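Predicted ATPase involved in replication control, Cdc46/Mcm family (Methanopyrus kandleri AV19, PDB 3F8T) is an archaeal homolog of the MCM replicative helicases that probably binds ATP and single-stranded DNA and probably has helicase activity. Local coordinates at residues Y268-L271 with R272-E275; I166-A170 with T171-L175; E414-E417 with E418-K421; R430-E433 with V434-L438; V37-E40 with S41-R44. The protein carries 2 engineered substitutions. All coordinates share one frame; numbering follows the deposited sequence.

Contact 1: residues Y268-L271 with R272-E275; sequences YVDL and RRTE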
loop_
_atom_site.group_PDB
_atom_site.type_symbol
_atom_site.label_atom_id
_atom_site.label_comp_id
_atom_site.label_asym_id
_atom_site.label_seq_id
_atom_site.Cartn_x
_atom_site.Cartn_y
_atom_site.Cartn_z
ATOM N N TYR A 268 -9.818 4.036 -6.264
ATOM C CA TYR A 268 -10.788 5.084 -6.505
ATOM C C TYR A 268 -12.180 4.570 -6.210
ATOM O O TYR A 268 -12.533 3.472 -6.627
ATOM C CB TYR A 268 -10.716 5.560 -7.963
ATOM C CG TYR A 268 -11.818 6.529 -8.336
ATOM C CD1 TYR A 268 -11.617 7.906 -8.266
ATOM C CD2 TYR A 268 -13.069 6.059 -8.761
ATOM C CE1 TYR A 268 -12.639 8.791 -8.603
ATOM C CE2 TYR A 268 -14.084 6.928 -9.086
ATOM C CZ TYR A 268 -13.868 8.282 -9.019
ATOM O OH TYR A 268 -14.902 9.123 -9.367
ATOM N N VAL A 269 -12.958 5.361 -5.473
ATOM C CA VAL A 269 -14.389 5.121 -5.347
ATOM C C VAL A 269 -15.200 6.403 -5.546
ATOM O O VAL A 269 -14.790 7.506 -5.146
ATOM C CB VAL A 269 -14.807 4.468 -3.989
ATOM C CG1 VAL A 269 -14.203 3.060 -3.840
ATOM C CG2 VAL A 269 -14.452 5.356 -2.771
ATOM N N ASP A 270 -16.358 6.231 -6.161
ATOM C CA ASP A 270 -17.405 7.245 -6.112
ATOM C C ASP A 270 -18.219 6.845 -4.890
ATOM O O ASP A 270 -18.872 5.803 -4.914
ATOM C CB ASP A 270 -18.241 7.159 -7.393
ATOM C CG ASP A 270 -19.416 8.124 -7.412
ATOM O OD1 ASP A 270 -19.863 8.615 -6.360
ATOM O OD2 ASP A 270 -19.897 8.389 -8.522
ATOM N N LEU A 271 -18.175 7.648 -3.826
ATOM C CA LEU A 271 -18.853 7.281 -2.573
ATOM C C LEU A 271 -20.349 6.984 -2.767
ATOM O O LEU A 271 -20.925 6.113 -2.086
ATOM C CB LEU A 271 -18.637 8.332 -1.469
ATOM C CG LEU A 271 -18.957 7.836 -0.045
ATOM C CD1 LEU A 271 -17.988 6.713 0.408
ATOM C CD2 LEU A 271 -18.912 8.974 0.943
ATOM N N ARG A 272 -20.971 7.681 -3.714
ATOM C CA ARG A 272 -22.382 7.455 -4.024
ATOM C C ARG A 272 -22.664 6.035 -4.541
ATOM O O ARG A 272 -23.780 5.541 -4.377
ATOM C CB ARG A 272 -22.873 8.486 -5.043
ATOM C CG ARG A 272 -22.707 9.929 -4.566
ATOM C CD ARG A 272 -22.868 10.932 -5.700
ATOM N NE ARG A 272 -22.109 10.554 -6.894
ATOM C CZ ARG A 272 -22.131 11.241 -8.039
ATOM N NH1 ARG A 272 -22.868 12.346 -8.134
ATOM N NH2 ARG A 272 -21.440 10.815 -9.094
ATOM N N ARG A 273 -21.666 5.395 -5.154
ATOM C CA ARG A 273 -21.812 4.040 -5.697
ATOM C C ARG A 273 -21.192 2.969 -4.786
ATOM O O ARG A 273 -21.045 1.814 -5.189
ATOM C CB ARG A 273 -21.164 3.947 -7.073
ATOM C CG ARG A 273 -21.713 4.922 -8.113
ATOM C CD ARG A 273 -20.888 4.818 -9.382
ATOM N NE ARG A 273 -21.402 5.636 -10.486
ATOM C CZ ARG A 273 -22.358 5.250 -11.338
ATOM N NH1 ARG A 273 -22.952 4.067 -11.213
ATOM N NH2 ARG A 273 -22.725 6.061 -12.321
ATOM N N THR A 274 -20.855 3.348 -3.560
ATOM C CA THR A 274 -20.112 2.469 -2.669
ATOM C C THR A 274 -20.933 2.146 -1.436
ATOM O O THR A 274 -21.242 3.035 -0.633
ATOM C CB THR A 274 -18.761 3.114 -2.277
ATOM O OG1 THR A 274 -18.078 3.513 -3.470
ATOM C CG2 THR A 274 -17.871 2.137 -1.507
ATOM N N GLU A 275 -21.313 0.876 -1.305
ATOM C CA GLU A 275 -21.973 0.413 -0.078
ATOM C C GLU A 275 -20.933 0.395 1.026
ATOM O O GLU A 275 -19.730 0.294 0.750
ATOM C CB GLU A 275 -22.564 -0.981 -0.272
ATOM C CG GLU A 275 -23.481 -1.085 -1.480
ATOM C CD GLU A 275 -24.708 -0.214 -1.336
ATOM O OE1 GLU A 275 -25.459 -0.400 -0.360
ATOM O OE2 GLU A 275 -24.925 0.653 -2.203
#
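The turn that leads out of strand 266-270, an edge strand of the parallel sheet in the P-loop ATPase domain, is gathered round Asp270 and its contacts with Arg272, Arg273 and Thr274. Arg272 grips the Asp270 carboxylate side-on, one nitrogen to each oxygen: NE gives a hydrogen bond to OD1 on its syn lone pair, while NH2 of Arg272 reaches OD2 of Asp270 at 2.9 Å in a nearly straight bond. The two flat groups are close to coplanar, 28° apart, which suits a side-on grip with two nitrogens. A bend in the arginine chain at chi3 (-47°) brings the guanidinium back beside an acid only two residues earlier. Arg273 adds a long ion pair from its NE to Asp270 OD2, 3.7 Å away, so that two positive side chains share one carboxylate. The carbonyl oxygen of Asp270 is also held twice. Arg273 N and the Thr274 hydroxyl OG1, each 2.8 Å from Asp270 O, approach it from opposite faces of the carbonyl plane. That hydroxyl lies against Val269 CB as well, and Thr274 N closes the turn on Leu271 O at 3.1 Å. Leu271 packs on Val306 of the adjacent strand and on Leu279 of helix 276-279. Tied by this salt-bridge network, the turn links strand 266-270 to helix 276-279 at the edge of the alpha/beta core, as in AAA+ type ATPases.

Contact 2: residues I166-A170 with T171-L175; sequences IVRSA and TLDAL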
loop_
_atom_site.group_PDB
_atom_site.type_symbol
_atom_site.label_atom_id
_atom_site.label_comp_id
_atom_site.label_asym_id
_atom_site.label_seq_id
_atom_site.Cartn_x
_atom_site.Cartn_y
_atom_site.Cartn_z
ATOM N N ILE A 166 2.647 -24.362 -6.247
ATOM C CA ILE A 166 2.518 -25.113 -7.481
ATOM C C ILE A 166 1.084 -24.919 -8.034
ATOM O O ILE A 166 0.106 -25.047 -7.301
ATOM C CB ILE A 166 2.876 -26.606 -7.268
ATOM C CG1 ILE A 166 4.381 -26.749 -6.934
ATOM C CG2 ILE A 166 2.580 -27.399 -8.539
ATOM C CD1 ILE A 166 4.758 -28.123 -6.351
ATOM N N VAL A 167 0.985 -24.585 -9.314
ATOM C CA VAL A 167 -0.303 -24.323 -9.962
ATOM C C VAL A 167 -0.993 -25.647 -10.264
ATOM O O VAL A 167 -0.386 -26.539 -10.846
ATOM C CB VAL A 167 -0.120 -23.550 -11.283
ATOM C CG1 VAL A 167 -1.477 -23.264 -11.960
ATOM C CG2 VAL A 167 0.634 -22.264 -11.046
ATOM N N ARG A 168 -2.251 -25.775 -9.843
ATOM C CA ARG A 168 -3.065 -26.935 -10.165
ATOM C C ARG A 168 -4.462 -26.472 -10.560
ATOM O O ARG A 168 -5.237 -26.009 -9.711
ATOM C CB ARG A 168 -3.123 -27.908 -8.983
ATOM C CG ARG A 168 -1.777 -28.550 -8.668
ATOM C CD ARG A 168 -1.907 -29.753 -7.755
ATOM N NE ARG A 168 -0.620 -30.426 -7.562
ATOM C CZ ARG A 168 0.295 -30.069 -6.659
ATOM N NH1 ARG A 168 0.095 -29.016 -5.863
ATOM N NH2 ARG A 168 1.428 -30.758 -6.567
ATOM N N SER A 169 -4.755 -26.574 -11.856
ATOM C CA SER A 169 -6.041 -26.168 -12.440
ATOM C C SER A 169 -6.494 -24.778 -11.984
ATOM O O SER A 169 -7.479 -24.637 -11.248
ATOM C CB SER A 169 -7.122 -27.223 -12.174
ATOM O OG SER A 169 -6.731 -28.487 -12.699
ATOM N N ALA A 170 -5.753 -23.764 -12.423
ATOM C CA ALA A 170 -6.076 -22.358 -12.153
ATOM C C ALA A 170 -6.134 -21.980 -10.667
ATOM O O ALA A 170 -6.679 -20.924 -10.321
ATOM C CB ALA A 170 -7.382 -21.937 -12.886
ATOM N N THR A 171 -5.586 -22.836 -9.802
ATOM C CA THR A 171 -5.399 -22.534 -8.375
ATOM C C THR A 171 -3.930 -22.736 -7.978
ATOM O O THR A 171 -3.296 -23.729 -8.362
ATOM C CB THR A 171 -6.319 -23.399 -7.464
ATOM O OG1 THR A 171 -7.698 -23.074 -7.716
ATOM C CG2 THR A 171 -6.027 -23.162 -5.977
ATOM N N LEU A 172 -3.397 -21.793 -7.203
ATOM C CA LEU A 172 -2.048 -21.912 -6.688
ATOM C C LEU A 172 -2.106 -22.625 -5.350
ATOM O O LEU A 172 -2.758 -22.144 -4.419
ATOM C CB LEU A 172 -1.402 -20.521 -6.530
ATOM C CG LEU A 172 0.074 -20.503 -6.103
ATOM C CD1 LEU A 172 0.949 -21.053 -7.235
ATOM C CD2 LEU A 172 0.515 -19.108 -5.730
ATOM N N ASP A 173 -1.450 -23.782 -5.261
ATOM C CA ASP A 173 -1.292 -24.473 -3.995
ATOM C C ASP A 173 -0.073 -23.915 -3.282
ATOM O O ASP A 173 1.059 -24.209 -3.645
ATOM C CB ASP A 173 -1.148 -25.991 -4.206
ATOM C CG ASP A 173 -2.481 -26.656 -4.479
ATOM O OD1 ASP A 173 -3.346 -26.614 -3.577
ATOM O OD2 ASP A 173 -2.664 -27.223 -5.577
ATOM N N ALA A 174 -0.320 -23.117 -2.255
ATOM C CA ALA A 174 0.731 -22.400 -1.562
ATOM C C ALA A 174 1.699 -23.342 -0.844
ATOM O O ALA A 174 1.279 -24.287 -0.156
ATOM C CB ALA A 174 0.111 -21.377 -0.577
ATOM N N LEU A 175 2.989 -23.076 -1.028
ATOM C CA LEU A 175 4.067 -23.737 -0.281
ATOM C C LEU A 175 4.640 -22.815 0.795
ATOM O O LEU A 175 5.019 -23.262 1.872
ATOM C CB LEU A 175 5.190 -24.152 -1.233
ATOM C CG LEU A 175 4.865 -25.288 -2.205
ATOM C CD1 LEU A 175 5.919 -25.329 -3.302
ATOM C CD2 LEU A 175 4.764 -26.644 -1.482
#
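Strands 166-168 and 171-174 run antiparallel, their short axes 140° apart and 4.5 Å from each other at closest approach, with Ser169 and Ala170 making the reversal between them. Ile166 and Asp173 form a hydrogen-bonded pair, Asp173 N reaching Ile166 O at 2.9 Å and Ile166 N returning the bond to Asp173 O. Val167 and Leu172 follow as a non-hydrogen-bonded pair. Nearer the turn, Arg168 N points almost straight at Thr171 O, at 2.7 Å. Both residues of the reversal have positive phi, which lets the chain turn back so sharply.

On the face shared by Ile166, Arg168 and Asp173, the extended arginine crosses the acid at about a right angle. Its NH1 makes a weak, 3.3 Å salt bridge to Asp173 OD2, which lies at the guanidinium edge near its plane, and the carboxylate is turned 52° from that plane. Ile166 CG2 lies over one face of the guanidinium, toward its rim. The stronger partner of Asp173 is Arg149, which with His151 engages OD1, so the acid links the hairpin to the neighbouring strand 145-149. Across the other face Val167 CG2 meets Leu172 CD1 at 4.0 Å, both side chains packing on Ile119. Ile166 CG1 touches Leu175 CD1 beyond the last pair, where the chain turns a corner. This is a tight beta hairpin, reversing at Ser169 and Ala170, within the OB-fold domain.

Contact 3: residues E414-E417 with E418-K421; sequences ELTE and EARK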
loop_
_atom_site.group_PDB
_atom_site.type_symbol
_atom_site.label_atom_id
_atom_site.label_comp_id
_atom_site.label_asym_id
_atom_site.label_seq_id
_atom_site.Cartn_x
_atom_site.Cartn_y
_atom_site.Cartn_z
ATOM N N GLU A 414 12.482 13.280 11.205
ATOM C CA GLU A 414 12.218 13.890 12.508
ATOM C C GLU A 414 12.658 15.348 12.519
ATOM O O GLU A 414 13.635 15.723 11.880
ATOM C CB GLU A 414 12.933 13.105 13.639
ATOM C CG GLU A 414 12.528 11.615 13.783
ATOM C CD GLU A 414 11.113 11.378 14.326
ATOM O OE1 GLU A 414 10.447 12.340 14.769
ATOM O OE2 GLU A 414 10.662 10.209 14.318
ATOM N N LEU A 415 11.911 16.171 13.251
ATOM C CA LEU A 415 12.285 17.565 13.454
ATOM C C LEU A 415 13.692 17.721 14.010
ATOM O O LEU A 415 14.032 17.072 15.003
ATOM C CB LEU A 415 11.335 18.198 14.469
ATOM C CG LEU A 415 9.852 18.266 14.117
ATOM C CD1 LEU A 415 9.033 18.700 15.368
ATOM C CD2 LEU A 415 9.698 19.231 12.951
ATOM N N THR A 416 14.489 18.584 13.377
ATOM C CA THR A 416 15.678 19.135 14.018
ATOM C C THR A 416 15.225 20.120 15.087
ATOM O O THR A 416 14.069 20.572 15.101
ATOM C CB THR A 416 16.637 19.871 13.049
ATOM O OG1 THR A 416 16.039 21.090 12.580
ATOM C CG2 THR A 416 17.046 18.988 11.876
ATOM N N GLU A 417 16.152 20.442 15.986
ATOM C CA GLU A 417 15.891 21.390 17.052
ATOM C C GLU A 417 15.348 22.703 16.487
ATOM O O GLU A 417 14.313 23.185 16.944
ATOM C CB GLU A 417 17.167 21.619 17.876
ATOM C CG GLU A 417 16.897 21.857 19.328
ATOM C CD GLU A 417 16.042 23.072 19.539
ATOM O OE1 GLU A 417 16.395 24.132 18.972
ATOM O OE2 GLU A 417 15.017 22.969 20.245
ATOM N N GLU A 418 16.028 23.263 15.493
ATOM C CA GLU A 418 15.596 24.523 14.888
ATOM C C GLU A 418 14.257 24.437 14.137
ATOM O O GLU A 418 13.517 25.426 14.079
ATOM C CB GLU A 418 16.688 25.130 14.002
ATOM C CG GLU A 418 17.919 25.631 14.800
ATOM C CD GLU A 418 17.550 26.520 16.002
ATOM O OE1 GLU A 418 17.165 27.700 15.798
ATOM O OE2 GLU A 418 17.652 26.040 17.158
ATOM N N ALA A 419 13.956 23.263 13.573
ATOM C CA ALA A 419 12.659 23.023 12.930
ATOM C C ALA A 419 11.544 22.985 13.971
ATOM O O ALA A 419 10.443 23.492 13.735
ATOM C CB ALA A 419 12.677 21.715 12.146
ATOM N N ARG A 420 11.822 22.342 15.105
ATOM C CA ARG A 420 10.858 22.286 16.204
ATOM C C ARG A 420 10.556 23.689 16.708
ATOM O O ARG A 420 9.392 24.033 16.944
ATOM C CB ARG A 420 11.359 21.402 17.344
ATOM C CG ARG A 420 10.389 21.351 18.506
ATOM C CD ARG A 420 10.810 20.366 19.562
ATOM N NE ARG A 420 11.984 20.785 20.324
ATOM C CZ ARG A 420 12.059 21.870 21.096
ATOM N NH1 ARG A 420 11.039 22.712 21.198
ATOM N NH2 ARG A 420 13.181 22.126 21.755
ATOM N N LYS A 421 11.596 24.509 16.840
ATOM C CA LYS A 421 11.406 25.902 17.263
ATOM C C LYS A 421 10.604 26.702 16.235
ATOM O O LYS A 421 9.707 27.475 16.604
ATOM C CB LYS A 421 12.744 26.573 17.584
ATOM C CG LYS A 421 13.328 26.069 18.890
ATOM C CD LYS A 421 14.725 26.617 19.146
ATOM C CE LYS A 421 15.145 26.340 20.584
ATOM N NZ LYS A 421 16.616 26.098 20.716
#
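Leaving strand 414-415, the chain enters helix 417-439 through Thr416 as N-cap, and Arg420 N bonds to Thr416 O at 2.9 Å to begin the regular helical pattern. Thr416 OG1 sits between its own backbone N and carbonyl carbon (chi1 69°), which brings it over the first turn to accept from Ala419 N at 3.2 Å. Glu417, bent at chi2, divides its carboxylate between two bases. OE2 of Glu417 forms a salt bridge with Arg420 NH2, the guanidinium turned 72° from the carboxylate; the modelled 2.5 Å between them is unusually short, and its exact length doubtful. Lys421 NZ comes to Glu417 OE1 from above the carboxylate plane, at 2.6 Å. Glu418 OE2 stands only 2.9 Å from Glu417 OE1, a close approach of like charges that is probably eased by Lys421, whose NZ makes a long ion pair with Glu418 OE2 at 3.7 Å. With an alanine at Glu417, Arg420 and Lys421 would lose the carboxylate they share, and the lysine's tip would probably be freer to turn. Leu415 CD2 packs on Ala419 CB at 4.0 Å. Arg420 also pairs with Glu424 one turn on, while Leu415 rests on Val471 of the parallel strand 470-471 and Ala419 on Val476 of helix 473-489.

Contact 4: residues R430-E433 with V434-L438; sequences RREE and VEERL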
loop_
_atom_site.group_PDB
_atom_site.type_symbol
_atom_site.label_atom_id
_atom_site.label_comp_id
_atom_site.label_asym_id
_atom_site.label_seq_id
_atom_site.Cartn_x
_atom_site.Cartn_y
_atom_site.Cartn_z
ATOM N N ARG A 430 0.313 32.221 15.317
ATOM C CA ARG A 430 -1.007 32.110 14.687
ATOM C C ARG A 430 -2.156 32.073 15.690
ATOM O O ARG A 430 -3.205 32.651 15.440
ATOM C CB ARG A 430 -1.070 30.887 13.751
ATOM C CG ARG A 430 -0.219 31.043 12.494
ATOM C CD ARG A 430 -0.784 32.108 11.547
ATOM N NE ARG A 430 -0.015 32.167 10.310
ATOM C CZ ARG A 430 1.122 32.843 10.144
ATOM N NH1 ARG A 430 1.647 33.552 11.138
ATOM N NH2 ARG A 430 1.739 32.812 8.971
ATOM N N ARG A 431 -1.963 31.387 16.814
ATOM C CA ARG A 431 -2.987 31.340 17.862
ATOM C C ARG A 431 -3.277 32.739 18.419
ATOM O O ARG A 431 -4.437 33.090 18.664
ATOM C CB ARG A 431 -2.587 30.372 18.979
ATOM C CG ARG A 431 -2.743 28.894 18.583
ATOM C CD ARG A 431 -2.290 27.950 19.689
ATOM N NE ARG A 431 -3.096 28.059 20.910
ATOM C CZ ARG A 431 -4.245 27.413 21.129
ATOM N NH1 ARG A 431 -4.755 26.594 20.208
ATOM N NH2 ARG A 431 -4.894 27.587 22.282
ATOM N N GLU A 432 -2.221 33.524 18.593
ATOM C CA GLU A 432 -2.326 34.920 19.033
ATOM C C GLU A 432 -3.098 35.751 18.005
ATOM O O GLU A 432 -3.950 36.574 18.366
ATOM C CB GLU A 432 -0.922 35.512 19.252
ATOM C CG GLU A 432 -0.899 36.985 19.694
ATOM C CD GLU A 432 -0.984 37.955 18.527
ATOM O OE1 GLU A 432 -0.192 37.809 17.562
ATOM O OE2 GLU A 432 -1.848 38.862 18.570
ATOM N N GLU A 433 -2.787 35.544 16.729
ATOM C CA GLU A 433 -3.482 36.258 15.665
ATOM C C GLU A 433 -4.976 35.930 15.609
ATOM O O GLU A 433 -5.791 36.824 15.404
ATOM C CB GLU A 433 -2.835 35.999 14.309
ATOM C CG GLU A 433 -3.399 36.900 13.225
ATOM C CD GLU A 433 -2.897 36.556 11.845
ATOM O OE1 GLU A 433 -2.003 35.682 11.730
ATOM O OE2 GLU A 433 -3.402 37.163 10.876
ATOM N N VAL A 434 -5.331 34.654 15.782
ATOM C CA VAL A 434 -6.732 34.238 15.803
ATOM C C VAL A 434 -7.468 34.920 16.969
ATOM O O VAL A 434 -8.564 35.466 16.790
ATOM C CB VAL A 434 -6.876 32.685 15.893
ATOM C CG1 VAL A 434 -8.318 32.277 16.209
ATOM C CG2 VAL A 434 -6.423 32.030 14.590
ATOM N N GLU A 435 -6.856 34.888 18.151
ATOM C CA GLU A 435 -7.429 35.553 19.325
ATOM C C GLU A 435 -7.658 37.025 19.066
ATOM O O GLU A 435 -8.746 37.549 19.318
ATOM C CB GLU A 435 -6.571 35.330 20.569
ATOM C CG GLU A 435 -6.851 33.985 21.214
ATOM C CD GLU A 435 -8.325 33.586 21.080
ATOM O OE1 GLU A 435 -9.167 34.131 21.836
ATOM O OE2 GLU A 435 -8.638 32.735 20.209
ATOM N N GLU A 436 -6.645 37.670 18.507
ATOM C CA GLU A 436 -6.742 39.075 18.173
ATOM C C GLU A 436 -7.861 39.348 17.168
ATOM O O GLU A 436 -8.705 40.222 17.404
ATOM C CB GLU A 436 -5.401 39.611 17.677
ATOM C CG GLU A 436 -4.941 40.806 18.489
ATOM C CD GLU A 436 -3.991 41.709 17.735
ATOM O OE1 GLU A 436 -2.956 41.207 17.242
ATOM O OE2 GLU A 436 -4.282 42.926 17.648
ATOM N N ARG A 437 -7.883 38.600 16.065
ATOM C CA ARG A 437 -8.951 38.719 15.066
ATOM C C ARG A 437 -10.356 38.479 15.623
ATOM O O ARG A 437 -11.304 39.177 15.260
ATOM C CB ARG A 437 -8.702 37.791 13.882
ATOM C CG ARG A 437 -7.499 38.175 13.018
ATOM C CD ARG A 437 -7.308 37.189 11.868
ATOM N NE ARG A 437 -8.523 37.023 11.077
ATOM C CZ ARG A 437 -8.817 37.699 9.970
ATOM N NH1 ARG A 437 -7.980 38.616 9.482
ATOM N NH2 ARG A 437 -9.959 37.454 9.349
ATOM N N LEU A 438 -10.498 37.489 16.498
ATOM C CA LEU A 438 -11.792 37.258 17.131
ATOM C C LEU A 438 -12.142 38.457 18.021
ATOM O O LEU A 438 -13.280 38.912 18.033
ATOM C CB LEU A 438 -11.801 35.942 17.919
ATOM C CG LEU A 438 -11.739 34.657 17.072
ATOM C CD1 LEU A 438 -11.541 33.424 17.938
ATOM C CD2 LEU A 438 -12.952 34.474 16.153
HETATM O O HOH W 1 -6.289 31.104 19.655
HETATM O O HOH W 2 -5.245 39.385 10.652
#
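Glu433 lies beside Arg437 one turn further along helix 417-439, both side chains pointing the same way. Its chain is extended, with CG anti to the backbone N (chi1 -171°), and the carboxylate OE2 passes 4.0 Å from Arg437 CD instead of meeting the guanidinium directly. The charged ends, 5.0 Å apart from Glu433 OE2 to Arg437 NH1, are joined by a water that donates to the former and accepts from the latter, lying in the guanidinium plane at its edge. In the backbone, Arg437 N bonds to Glu433 O at 2.8 Å.

Val434 turns CG2 back over the previous turn, 3.4 Å from Arg430 O, the carbonyl that also takes the Val434 N-H. Its side chain packs on Thr444 and Val447 in the loop after the helix, while the Arg430 guanidinium turns away to a salt bridge with Asp484.

Glu432 and Glu436 run side by side, and OE2 of Glu432 comes within 2.9 Å of Glu436 OE1. Such proximity of two carboxylates suggests that one may hold a proton, or that solvent or cations offset their charge. A second water bridges Arg431 O to Glu435 OE2. On this helix surface, therefore, the link between Glu433 and Arg437 is water-mediated rather than a direct salt bridge, whereas the acids one turn apart probably raise each other's affinity for a proton.

Contact 5: residues V37-E40 with S41-R44; sequences VRTE and SFQR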
loop_
_atom_site.group_PDB
_atom_site.type_symbol
_atom_site.label_atom_id
_atom_site.label_comp_id
_atom_site.label_asym_id
_atom_site.label_seq_id
_atom_site.Cartn_x
_atom_site.Cartn_y
_atom_site.Cartn_z
ATOM N N VAL A 37 19.271 -34.847 -4.912
ATOM C CA VAL A 37 19.735 -35.369 -3.633
ATOM C C VAL A 37 21.209 -35.039 -3.348
ATOM O O VAL A 37 21.626 -34.989 -2.190
ATOM C CB VAL A 37 19.457 -36.895 -3.550
ATOM C CG1 VAL A 37 20.133 -37.511 -2.364
ATOM C CG2 VAL A 37 17.953 -37.122 -3.483
ATOM N N ARG A 38 21.985 -34.804 -4.403
ATOM C CA ARG A 38 23.386 -34.418 -4.257
ATOM C C ARG A 38 23.588 -32.973 -3.788
ATOM O O ARG A 38 24.685 -32.615 -3.351
ATOM C CB ARG A 38 24.139 -34.618 -5.577
ATOM C CG ARG A 38 24.519 -36.042 -5.936
ATOM C CD ARG A 38 25.160 -35.975 -7.310
ATOM N NE ARG A 38 25.516 -37.256 -7.921
ATOM C CZ ARG A 38 25.597 -37.437 -9.243
ATOM N NH1 ARG A 38 25.316 -36.438 -10.070
ATOM N NH2 ARG A 38 25.927 -38.619 -9.749
ATOM N N THR A 39 22.550 -32.140 -3.894
ATOM C CA THR A 39 22.668 -30.728 -3.536
ATOM C C THR A 39 22.909 -30.544 -2.039
ATOM O O THR A 39 22.421 -31.340 -1.219
ATOM C CB THR A 39 21.426 -29.898 -3.956
ATOM O OG1 THR A 39 20.257 -30.411 -3.312
ATOM C CG2 THR A 39 21.230 -29.923 -5.472
ATOM N N GLU A 40 23.654 -29.495 -1.686
ATOM C CA GLU A 40 23.927 -29.199 -0.273
ATOM C C GLU A 40 22.638 -28.889 0.480
ATOM O O GLU A 40 22.425 -29.424 1.564
ATOM C CB GLU A 40 24.936 -28.058 -0.098
ATOM C CG GLU A 40 25.862 -28.276 1.101
ATOM C CD GLU A 40 26.425 -26.983 1.686
ATOM O OE1 GLU A 40 26.660 -26.014 0.918
ATOM O OE2 GLU A 40 26.628 -26.934 2.926
ATOM N N SER A 41 21.778 -28.060 -0.119
ATOM C CA SER A 41 20.471 -27.687 0.460
ATOM C C SER A 41 19.691 -28.920 0.888
ATOM O O SER A 41 19.197 -29.003 2.018
ATOM C CB SER A 41 19.631 -26.884 -0.548
ATOM O OG SER A 41 19.504 -27.561 -1.807
ATOM N N PHE A 42 19.612 -29.883 -0.021
ATOM C CA PHE A 42 18.844 -31.091 0.206
ATOM C C PHE A 42 19.431 -31.975 1.291
ATOM O O PHE A 42 18.700 -32.398 2.185
ATOM C CB PHE A 42 18.686 -31.904 -1.080
ATOM C CG PHE A 42 17.660 -32.983 -0.972
ATOM C CD1 PHE A 42 16.332 -32.723 -1.285
ATOM C CD2 PHE A 42 18.010 -34.249 -0.541
ATOM C CE1 PHE A 42 15.369 -33.719 -1.185
ATOM C CE2 PHE A 42 17.054 -35.248 -0.435
ATOM C CZ PHE A 42 15.733 -34.976 -0.752
ATOM N N GLN A 43 20.729 -32.275 1.182
ATOM C CA GLN A 43 21.421 -33.137 2.149
ATOM C C GLN A 43 21.358 -32.601 3.584
ATOM O O GLN A 43 21.108 -33.369 4.510
ATOM C CB GLN A 43 22.882 -33.374 1.749
ATOM C CG GLN A 43 23.088 -34.380 0.612
ATOM C CD GLN A 43 22.672 -35.814 0.964
ATOM O OE1 GLN A 43 23.096 -36.376 1.979
ATOM N NE2 GLN A 43 21.857 -36.419 0.103
ATOM N N ARG A 44 21.586 -31.297 3.750
ATOM C CA ARG A 44 21.569 -30.644 5.073
ATOM C C ARG A 44 20.187 -30.650 5.710
ATOM O O ARG A 44 20.048 -30.998 6.892
ATOM C CB ARG A 44 22.103 -29.206 5.015
ATOM C CG ARG A 44 23.551 -29.045 4.541
ATOM C CD ARG A 44 24.479 -30.194 4.963
ATOM N NE ARG A 44 25.034 -30.029 6.309
ATOM C CZ ARG A 44 24.816 -30.854 7.335
ATOM N NH1 ARG A 44 24.044 -31.930 7.198
ATOM N NH2 ARG A 44 25.378 -30.601 8.507
#
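Phe42 approaches Val37 and Thr39 from the first turn of helix 40-47, its CB only 3.1 Å from the hydroxyl OG1 of Thr39. From CB the side chain leaves with CG anti to the backbone N (chi1 -167°), directing the ring back over the end of the preceding helix. CG comes near Val37 CA, and CD2 comes nearer still, 3.7 Å from that CA. Farther out, CE2 of Phe42 meets Val37 CG2 at 3.7 Å, and CZ, the tip, touches the same methyl more loosely. The valine approaches the ring obliquely. Leu81 of helix 74-88 and Val55 of strand 55-58 also pack on the phenylalanine.

Thr39 is the N-cap: OG1 accepts a weak bond from Phe42 N at 3.4 Å, and has its stronger partner in Ile36 O. Gln43 folds back at chi2 (-65°) to bring its amide over the turn, where NE2 gives Val37 O a 2.7 Å bond, with the acceptor in the amide plane. Gln43 N donates to Thr39 O at 3.1 Å. Replacing Phe42 by an alanine would probably open a gap beside Val37 CG2 and deprive Leu81 and Val55 of their ring contact. The link between the two helices thus combines apolar packing of Phe42 on Val37 with polar bonds that close the turn: Gln43 satisfies a carbonyl at the end of helix 30-37, and Thr39 weakly caps the start of the next.

How the contacts relate
All five contacts are local, and they are spread along an elongated chain. Contact 5 belongs to the N-terminal domain and contact 2 to the OB fold; their centres are 25 Å apart, on the same side of the chain's centre. Contact 1, in the P-loop domain, lies 34 Å from contact 2 between centres. Contacts 3 and 4 share helix 417-439 of the AAA-lid domain, with 24 Å between centres and about 11 Å between nearest atoms. The widest separation, 74 Å between centres, is from contact 4 to contact 5. None touches another. Contact 1 is the one that lies in the domain that probably binds ATP, though none of the five defines a nucleotide site.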